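Local coordinates for protein transcriptional regulator, HTH_3 family (Vibrio cholerae, PDB 1Y9Q) that probably acts as a DNA-binding transcription factor of the helix-turn-helix type and carries a cupin domain holding zinc and D-methionine, at residues Ser120-Gly125 / His162-Val167; Lys17-Ser22 / Phe67-Ala72; Lys9-Asn14 / Phe71-Gln76. All coordinates share one frame; numbering follows the deposited sequence.

Contact 1 lies in the cupin domain, contacts 2 and 3 together in the helical part of a two-domain chain. Contact 1 holds H122, H162 and Y164 of the zinc and D-methionine site. Contacts 2 and 3 both pair helix 5-22 with the loop between helices 53-63 and 76-80; their centres are 8 Å apart and they share F71 and A72. Contact 1 lies on the opposite side of the chain's centre, its own centre 21 Å from that of contact 2 and 24 Å from that of contact 3. The nearest atoms of the F70 and F71 side chains stay about 10 Å and 9 Å from D-methionine, and no residue of contacts 2 or 3 is among those lining its pocket.

Contact 1 (Ser120-Gly125 / His162-Val167); sequences SPHALG and HGYAAV. With ZN (zinc ion), chain B; MED (D-methionine), chain C.
S120 and H162 mark the closest approach of the two backbones, 6.7 Å from CA to CA. The 120-125 segment is irregular loop, while H162 starts an extended run along strand 162-166. S120 O lies 3.4 Å from H162 CE1, and beyond this point the chains part, leaving side chains to close the gap.

The two imidazoles form an offset edge-to-face pair, with the edge of H162 directed at a face of H122. Their planes stand 76° apart and the ring centroids are separated by 4.4 Å. Atom CE1 of H162 sits above the H122 plane, displaced toward the rim. In H162, CG lies between the backbone N and the carbonyl carbon (chi1 61°), which lifts the ring off the strand toward the metal.

Zinc explains why H122 NE2 and H162 NE2 lie so close without a hydrogen bond. It is bound by H122 NE2 at 2.1 Å, by H162 NE2 at 2.2 Å and by Y164 OH at 2.2 Å. D-methionine chelates it through MED N at 2.2 Å and MED O at 2.1 Å, and E128 supplies the sixth donor. H122 NE2 lies nearly opposite Y164 OH across the zinc, as H162 NE2 does to MED N, consistent with octahedral coordination. The second nitrogen of H162, ND1, is hydrogen-bonded to Q160 O; this would fix the ring's rotation and leave NE2 to the metal. The tyrosine meets both zinc and MED O with its edge.

In the cupin fold, strand 162-166 runs antiparallel between strands 116-119 and 137-141, its H162 backbone bonded to S119 and that of G163 to F140. The 120-125 loop leaves strand 116-119 and brings H122 against W57 of helix 53-63, where the cupin sheets meet the helical domain.

Contact 2 (Lys17-Ser22 / Phe67-Ala72); sequences KNLRKS and FSAFFA
A69 O takes a hydrogen bond from Q15 NE2 and a weak backbone bond from A72 N at 3.3 Å. The methyl CD1 of L19 packs beside it, with L19 CD1 to A69 O measuring 3.8 Å. The polar grip thus comes from Q15, with a weaker share from A72, while the methyl adds only van der Waals contact.

L19 carries the whole helix side of the contact through this one branch. Its CG is anti to the carbonyl carbon (chi1 -68°) and CD1 is anti to CA (chi2 174°), which extends that branch from the helix into the angle between A69 and F70. It meets A69 CB at 4.1 Å and F70 CD2 at 4.2 Å, approaching the aromatic ring obliquely.

The CB of F70 points away from segment 17-22, yet the ring end comes back toward it. The ring also touches L56, I59 and A60 of helix 53-63 and I12 of helix 5-22, placing it between the two helices. The short 3-10 turn 68-70 supplies both A69 and F70. Such a wedge of apolar side chains between helices 5-22 and 53-63 is consistent with the small helical core of an HTH_3 (XRE-type) DNA-binding domain.

Contact 3 (Lys9-Asn14 / Phe71-Gln76); sequences KSQIAN and FANDPQ
Q11 leaves its helix with CG anti to the backbone N (chi1 162°) and then bends at chi2 (61°), bringing its amide to N73. The N73 amide comes to meet it from the opposite direction, with its CG between the backbone N and the carbonyl carbon (chi1 62°).

The two primary amides pair side by side in a reciprocal two-bond ring. As modelled, N73 ND2 donates to Q11 OE1 at 2.6 Å, and Q11 NE2 returns a bond to N73 OD1 at 3.1 Å. Both N-H groups point almost straight at their acceptors, and each donor lies in the carbonyl plane on a lone pair. The amide planes nearly coincide, so each amide fixes the rotation of the other.

Next to the amide pair, F71 packs on the helix. Q11 CG is 4.1 Å from F71 CD1, and I12 CD1 meets F71 CZ at the same distance, both obliquely to the ring. L78 of helix 76-80 also touches that ring. The type I turn F71-D74, closed by D74 N to F71 O at 2.9 Å, presents F71 and N73 to the helix together.

Exchanging both amide ends would keep the pairing and put Q11 NE2 within hydrogen-bonding distance of F70 O, so their assignment is open to some doubt. Either way, hydrogen bonds join the turn to helix 5-22 at the more exposed side and apolar contacts at the buried one.

Contact 1 (Ser120-Gly125 / His162-Val167)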
loop_
_atom_site.group_PDB
_atom_site.type_symbol
_atom_site.label_atom_id
_atom_site.label_comp_id
_atom_site.label_asym_id
_atom_site.label_seq_id
_atom_site.Cartn_x
_atom_site.Cartn_y
_atom_site.Cartn_z
ATOM N N SER A 120 5.136 0.461 2.722
ATOM C CA SER A 120 4.810 1.844 3.054
ATOM C C SER A 120 5.979 2.642 2.495
ATOM O O SER A 120 7.023 2.078 2.179
ATOM C CB SER A 120 4.750 2.045 4.573
ATOM O OG SER A 120 3.704 1.299 5.165
ATOM N N PRO A 121 5.827 3.963 2.359
ATOM C CA PRO A 121 6.949 4.735 1.823
ATOM C C PRO A 121 8.189 4.567 2.696
ATOM O O PRO A 121 8.076 4.466 3.918
ATOM C CB PRO A 121 6.431 6.170 1.875
ATOM C CG PRO A 121 4.942 6.002 1.713
ATOM C CD PRO A 121 4.666 4.831 2.622
ATOM N N HIS A 122 9.363 4.505 2.078
ATOM C CA HIS A 122 10.588 4.433 2.863
ATOM C C HIS A 122 10.909 5.901 3.123
ATOM O O HIS A 122 10.159 6.777 2.683
ATOM C CB HIS A 122 11.711 3.745 2.085
ATOM C CG HIS A 122 11.438 2.299 1.794
ATOM N ND1 HIS A 122 10.749 1.484 2.669
ATOM C CD2 HIS A 122 11.774 1.521 0.740
ATOM C CE1 HIS A 122 10.672 0.267 2.162
ATOM N NE2 HIS A 122 11.287 0.261 0.994
ATOM N N ALA A 123 12.000 6.179 3.830
ATOM C CA ALA A 123 12.360 7.561 4.150
ATOM C C ALA A 123 12.551 8.421 2.906
ATOM O O ALA A 123 12.884 7.919 1.830
ATOM C CB ALA A 123 13.625 7.590 5.008
ATOM N N LEU A 124 12.349 9.727 3.071
ATOM C CA LEU A 124 12.479 10.683 1.976
ATOM C C LEU A 124 13.786 10.522 1.211
ATOM O O LEU A 124 14.856 10.448 1.801
ATOM C CB LEU A 124 12.386 12.115 2.519
ATOM C CG LEU A 124 12.497 13.259 1.508
ATOM C CD1 LEU A 124 11.293 13.249 0.570
ATOM C CD2 LEU A 124 12.572 14.580 2.255
ATOM N N GLY A 125 13.689 10.457 -0.111
ATOM C CA GLY A 125 14.882 10.336 -0.927
ATOM C C GLY A 125 15.463 8.943 -1.080
ATOM O O GLY A 125 16.429 8.770 -1.820
ATOM N N HIS A 162 4.761 1.500 -2.502
ATOM C CA HIS A 162 5.299 0.655 -3.561
ATOM C C HIS A 162 5.081 -0.799 -3.211
ATOM O O HIS A 162 4.508 -1.111 -2.170
ATOM C CB HIS A 162 6.797 0.942 -3.809
ATOM C CG HIS A 162 7.687 0.697 -2.628
ATOM N ND1 HIS A 162 7.708 1.518 -1.523
ATOM C CD2 HIS A 162 8.631 -0.254 -2.404
ATOM C CE1 HIS A 162 8.624 1.088 -0.670
ATOM N NE2 HIS A 162 9.197 0.013 -1.183
ATOM N N GLY A 163 5.518 -1.695 -4.087
ATOM C CA GLY A 163 5.329 -3.105 -3.807
ATOM C C GLY A 163 6.013 -4.006 -4.808
ATOM O O GLY A 163 6.508 -3.543 -5.836
ATOM N N TYR A 164 6.037 -5.298 -4.498
ATOM C CA TYR A 164 6.664 -6.296 -5.355
ATOM C C TYR A 164 5.754 -7.508 -5.422
ATOM O O TYR A 164 5.137 -7.873 -4.426
ATOM C CB TYR A 164 8.004 -6.731 -4.769
ATOM C CG TYR A 164 8.767 -5.613 -4.107
ATOM C CD1 TYR A 164 8.420 -5.166 -2.831
ATOM C CD2 TYR A 164 9.822 -4.984 -4.762
ATOM C CE1 TYR A 164 9.105 -4.120 -2.225
ATOM C CE2 TYR A 164 10.514 -3.936 -4.165
ATOM C CZ TYR A 164 10.148 -3.510 -2.900
ATOM O OH TYR A 164 10.825 -2.472 -2.319
ATOM N N ALA A 165 5.675 -8.135 -6.590
ATOM C CA ALA A 165 4.836 -9.313 -6.739
ATOM C C ALA A 165 5.419 -10.298 -7.741
ATOM O O ALA A 165 5.887 -9.914 -8.812
ATOM C CB ALA A 165 3.433 -8.902 -7.173
ATOM N N ALA A 166 5.398 -11.572 -7.377
ATOM C CA ALA A 166 5.889 -12.617 -8.261
ATOM C C ALA A 166 4.707 -12.983 -9.150
ATOM O O ALA A 166 3.620 -13.271 -8.644
ATOM C CB ALA A 166 6.334 -13.820 -7.450
ATOM N N VAL A 167 4.899 -12.941 -10.465
ATOM C CA VAL A 167 3.823 -13.286 -11.385
ATOM C C VAL A 167 3.895 -14.790 -11.629
ATOM O O VAL A 167 2.866 -15.468 -11.705
ATOM C CB VAL A 167 3.939 -12.517 -12.710
ATOM C CG1 VAL A 167 2.695 -12.749 -13.549
ATOM C CG2 VAL A 167 4.105 -11.028 -12.426
HETATM ZN ZN ZN B . 11.025 -1.129 -0.577
HETATM N N MED C . 12.710 -2.429 0.061
HETATM C CA MED C . 12.178 -3.591 0.831
HETATM C C MED C . 10.663 -3.464 1.035
HETATM O O MED C . 10.006 -2.508 0.601
HETATM C CB MED C . 12.544 -4.896 0.088
HETATM C CG MED C . 12.142 -6.237 0.669
HETATM S SD MED C . 13.132 -6.431 2.182
HETATM C CE MED C . 14.759 -6.505 1.575
HETATM O OXT MED C . 10.064 -4.339 1.660
#

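Contact 2 (Lys17-Ser22 / Phe67-Ala72)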
loop_
_atom_site.group_PDB
_atom_site.type_symbol
_atom_site.label_atom_id
_atom_site.label_comp_id
_atom_site.label_asym_id
_atom_site.label_seq_id
_atom_site.Cartn_x
_atom_site.Cartn_y
_atom_site.Cartn_z
ATOM N N LYS A 17 14.489 -1.068 20.810
ATOM C CA LYS A 17 14.547 -0.261 22.021
ATOM C C LYS A 17 15.856 0.527 22.043
ATOM O O LYS A 17 15.867 1.716 22.349
ATOM C CB LYS A 17 14.450 -1.163 23.255
ATOM C CG LYS A 17 14.231 -0.412 24.558
ATOM C CD LYS A 17 14.130 -1.382 25.729
ATOM C CE LYS A 17 13.902 -0.648 27.043
ATOM N NZ LYS A 17 13.735 -1.605 28.176
ATOM N N ASN A 18 16.960 -0.136 21.709
ATOM C CA ASN A 18 18.258 0.532 21.698
ATOM C C ASN A 18 18.232 1.691 20.703
ATOM O O ASN A 18 18.593 2.817 21.040
ATOM C CB ASN A 18 19.365 -0.446 21.310
ATOM C CG ASN A 18 20.746 0.103 21.598
ATOM O OD1 ASN A 18 21.092 1.212 21.171
ATOM N ND2 ASN A 18 21.550 -0.673 22.322
ATOM N N LEU A 19 17.801 1.410 19.474
ATOM C CA LEU A 19 17.727 2.445 18.447
ATOM C C LEU A 19 16.871 3.616 18.915
ATOM O O LEU A 19 17.259 4.780 18.758
ATOM C CB LEU A 19 17.156 1.868 17.142
ATOM C CG LEU A 19 18.034 0.855 16.393
ATOM C CD1 LEU A 19 17.265 0.267 15.211
ATOM C CD2 LEU A 19 19.312 1.552 15.911
ATOM N N ARG A 20 15.717 3.313 19.506
ATOM C CA ARG A 20 14.810 4.359 19.985
ATOM C C ARG A 20 15.430 5.172 21.118
ATOM O O ARG A 20 15.461 6.401 21.067
ATOM C CB ARG A 20 13.485 3.749 20.468
ATOM C CG ARG A 20 12.492 4.786 20.989
ATOM C CD ARG A 20 11.137 4.183 21.321
ATOM N NE ARG A 20 11.182 3.268 22.463
ATOM C CZ ARG A 20 11.253 3.648 23.735
ATOM N NH1 ARG A 20 11.291 4.936 24.048
ATOM N NH2 ARG A 20 11.268 2.737 24.699
ATOM N N LYS A 21 15.914 4.473 22.138
ATOM C CA LYS A 21 16.533 5.105 23.300
ATOM C C LYS A 21 17.773 5.907 22.918
ATOM O O LYS A 21 18.019 6.980 23.473
ATOM C CB LYS A 21 16.914 4.043 24.332
ATOM C CG LYS A 21 15.734 3.351 25.007
ATOM C CD LYS A 21 15.071 4.253 26.034
ATOM C CE LYS A 21 14.095 3.467 26.903
ATOM N NZ LYS A 21 13.392 4.340 27.890
ATOM N N SER A 22 18.561 5.384 21.983
ATOM C CA SER A 22 19.768 6.085 21.555
ATOM C C SER A 22 19.400 7.427 20.939
ATOM O O SER A 22 20.180 8.375 20.986
ATOM C CB SER A 22 20.553 5.250 20.536
ATOM O OG SER A 22 21.098 4.091 21.148
ATOM N N PHE A 67 17.567 -0.784 7.300
ATOM C CA PHE A 67 16.928 -2.040 7.683
ATOM C C PHE A 67 17.997 -2.825 8.455
ATOM O O PHE A 67 17.707 -3.493 9.449
ATOM C CB PHE A 67 16.500 -2.803 6.420
ATOM C CG PHE A 67 15.809 -4.116 6.690
ATOM C CD1 PHE A 67 14.465 -4.155 7.037
ATOM C CD2 PHE A 67 16.509 -5.316 6.582
ATOM C CE1 PHE A 67 13.821 -5.371 7.270
ATOM C CE2 PHE A 67 15.876 -6.538 6.813
ATOM C CZ PHE A 67 14.528 -6.565 7.157
ATOM N N SER A 68 19.244 -2.708 7.998
ATOM C CA SER A 68 20.377 -3.389 8.625
ATOM C C SER A 68 20.559 -3.005 10.091
ATOM O O SER A 68 21.069 -3.794 10.884
ATOM C CB SER A 68 21.679 -3.067 7.876
ATOM O OG SER A 68 21.642 -3.508 6.533
ATOM N N ALA A 69 20.148 -1.790 10.445
ATOM C CA ALA A 69 20.289 -1.292 11.811
ATOM C C ALA A 69 19.593 -2.173 12.846
ATOM O O ALA A 69 19.976 -2.184 14.020
ATOM C CB ALA A 69 19.754 0.135 11.901
ATOM N N PHE A 70 18.574 -2.910 12.416
ATOM C CA PHE A 70 17.847 -3.787 13.332
ATOM C C PHE A 70 18.684 -4.972 13.811
ATOM O O PHE A 70 18.274 -5.699 14.716
ATOM C CB PHE A 70 16.567 -4.303 12.674
ATOM C CG PHE A 70 15.424 -3.338 12.744
ATOM C CD1 PHE A 70 14.873 -2.802 11.581
ATOM C CD2 PHE A 70 14.895 -2.957 13.978
ATOM C CE1 PHE A 70 13.811 -1.895 11.646
ATOM C CE2 PHE A 70 13.836 -2.052 14.054
ATOM C CZ PHE A 70 13.291 -1.520 12.885
ATOM N N PHE A 71 19.858 -5.153 13.213
ATOM C CA PHE A 71 20.743 -6.259 13.571
ATOM C C PHE A 71 22.158 -5.797 13.939
ATOM O O PHE A 71 23.064 -6.611 14.094
ATOM C CB PHE A 71 20.796 -7.237 12.397
ATOM C CG PHE A 71 19.442 -7.700 11.945
ATOM C CD1 PHE A 71 18.872 -8.853 12.472
ATOM C CD2 PHE A 71 18.710 -6.950 11.026
ATOM C CE1 PHE A 71 17.590 -9.253 12.093
ATOM C CE2 PHE A 71 17.430 -7.338 10.641
ATOM C CZ PHE A 71 16.867 -8.493 11.177
ATOM N N ALA A 72 22.329 -4.490 14.101
ATOM C CA ALA A 72 23.627 -3.901 14.418
ATOM C C ALA A 72 24.311 -4.428 15.679
ATOM O O ALA A 72 25.527 -4.319 15.813
ATOM C CB ALA A 72 23.490 -2.388 14.506
#

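Contact 3 (Lys9-Asn14 / Phe71-Gln76)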
loop_
_atom_site.group_PDB
_atom_site.type_symbol
_atom_site.label_atom_id
_atom_site.label_comp_id
_atom_site.label_asym_id
_atom_site.label_seq_id
_atom_site.Cartn_x
_atom_site.Cartn_y
_atom_site.Cartn_z
ATOM N N LYS A 9 11.856 -12.357 17.637
ATOM C CA LYS A 9 11.171 -11.363 18.448
ATOM C C LYS A 9 12.104 -10.667 19.423
ATOM O O LYS A 9 12.072 -9.445 19.541
ATOM C CB LYS A 9 10.023 -12.001 19.238
ATOM C CG LYS A 9 8.911 -12.569 18.388
ATOM C CD LYS A 9 7.775 -13.086 19.260
ATOM C CE LYS A 9 6.665 -13.691 18.412
ATOM N NZ LYS A 9 5.536 -14.169 19.253
ATOM N N SER A 10 12.930 -11.439 20.125
ATOM C CA SER A 10 13.842 -10.846 21.098
ATOM C C SER A 10 14.901 -9.981 20.429
ATOM O O SER A 10 15.249 -8.909 20.935
ATOM C CB SER A 10 14.511 -11.930 21.946
ATOM O OG SER A 10 15.348 -12.759 21.167
ATOM N N GLN A 11 15.415 -10.437 19.293
ATOM C CA GLN A 11 16.425 -9.666 18.578
ATOM C C GLN A 11 15.869 -8.300 18.175
ATOM O O GLN A 11 16.495 -7.268 18.413
ATOM C CB GLN A 11 16.892 -10.415 17.329
ATOM C CG GLN A 11 17.606 -9.526 16.322
ATOM C CD GLN A 11 18.867 -8.880 16.872
ATOM O OE1 GLN A 11 19.263 -7.798 16.429
ATOM N NE2 GLN A 11 19.514 -9.546 17.826
ATOM N N ILE A 12 14.692 -8.300 17.562
ATOM C CA ILE A 12 14.071 -7.052 17.131
ATOM C C ILE A 12 13.654 -6.192 18.317
ATOM O O ILE A 12 13.839 -4.974 18.315
ATOM C CB ILE A 12 12.823 -7.321 16.255
ATOM C CG1 ILE A 12 13.231 -8.077 14.989
ATOM C CG2 ILE A 12 12.145 -6.007 15.884
ATOM C CD1 ILE A 12 14.268 -7.359 14.152
ATOM N N ALA A 13 13.082 -6.829 19.331
ATOM C CA ALA A 13 12.633 -6.110 20.517
ATOM C C ALA A 13 13.774 -5.324 21.156
ATOM O O ALA A 13 13.667 -4.108 21.379
ATOM C CB ALA A 13 12.044 -7.097 21.535
ATOM N N ASN A 14 14.870 -6.018 21.445
ATOM C CA ASN A 14 16.012 -5.375 22.078
ATOM C C ASN A 14 16.686 -4.286 21.237
ATOM O O ASN A 14 17.003 -3.216 21.754
ATOM C CB ASN A 14 17.052 -6.420 22.500
ATOM C CG ASN A 14 16.510 -7.403 23.537
ATOM O OD1 ASN A 14 15.634 -7.062 24.335
ATOM N ND2 ASN A 14 17.043 -8.623 23.538
ATOM N N PHE A 71 19.858 -5.153 13.213
ATOM C CA PHE A 71 20.743 -6.259 13.571
ATOM C C PHE A 71 22.158 -5.797 13.939
ATOM O O PHE A 71 23.064 -6.611 14.094
ATOM C CB PHE A 71 20.796 -7.237 12.397
ATOM C CG PHE A 71 19.442 -7.700 11.945
ATOM C CD1 PHE A 71 18.872 -8.853 12.472
ATOM C CD2 PHE A 71 18.710 -6.950 11.026
ATOM C CE1 PHE A 71 17.590 -9.253 12.093
ATOM C CE2 PHE A 71 17.430 -7.338 10.641
ATOM C CZ PHE A 71 16.867 -8.493 11.177
ATOM N N ALA A 72 22.329 -4.490 14.101
ATOM C CA ALA A 72 23.627 -3.901 14.418
ATOM C C ALA A 72 24.311 -4.428 15.679
ATOM O O ALA A 72 25.527 -4.319 15.813
ATOM C CB ALA A 72 23.490 -2.388 14.506
ATOM N N ASN A 73 23.535 -4.985 16.601
ATOM C CA ASN A 73 24.084 -5.519 17.849
ATOM C C ASN A 73 24.765 -6.864 17.618
ATOM O O ASN A 73 25.607 -7.294 18.409
ATOM C CB ASN A 73 22.962 -5.693 18.868
ATOM C CG ASN A 73 21.918 -6.680 18.405
ATOM O OD1 ASN A 73 21.938 -7.852 18.784
ATOM N ND2 ASN A 73 21.009 -6.218 17.559
ATOM N N ASP A 74 24.378 -7.526 16.533
ATOM C CA ASP A 74 24.929 -8.826 16.174
ATOM C C ASP A 74 24.900 -8.922 14.648
ATOM O O ASP A 74 24.128 -9.693 14.071
ATOM C CB ASP A 74 24.079 -9.937 16.791
ATOM C CG ASP A 74 24.756 -11.293 16.738
ATOM O OD1 ASP A 74 25.778 -11.432 16.030
ATOM O OD2 ASP A 74 24.254 -12.222 17.402
ATOM N N PRO A 75 25.748 -8.125 13.979
ATOM C CA PRO A 75 25.870 -8.063 12.519
ATOM C C PRO A 75 25.793 -9.421 11.830
ATOM O O PRO A 75 25.153 -9.558 10.787
ATOM C CB PRO A 75 27.222 -7.385 12.320
ATOM C CG PRO A 75 27.273 -6.434 13.478
ATOM C CD PRO A 75 26.777 -7.286 14.624
ATOM N N GLN A 76 26.439 -10.419 12.424
ATOM C CA GLN A 76 26.456 -11.776 11.879
ATOM C C GLN A 76 25.064 -12.321 11.545
ATOM O O GLN A 76 24.877 -12.982 10.519
ATOM C CB GLN A 76 27.144 -12.718 12.872
ATOM C CG GLN A 76 27.102 -14.189 12.480
ATOM C CD GLN A 76 27.652 -15.097 13.567
ATOM O OE1 GLN A 76 28.828 -15.015 13.928
ATOM N NE2 GLN A 76 26.800 -15.968 14.097
#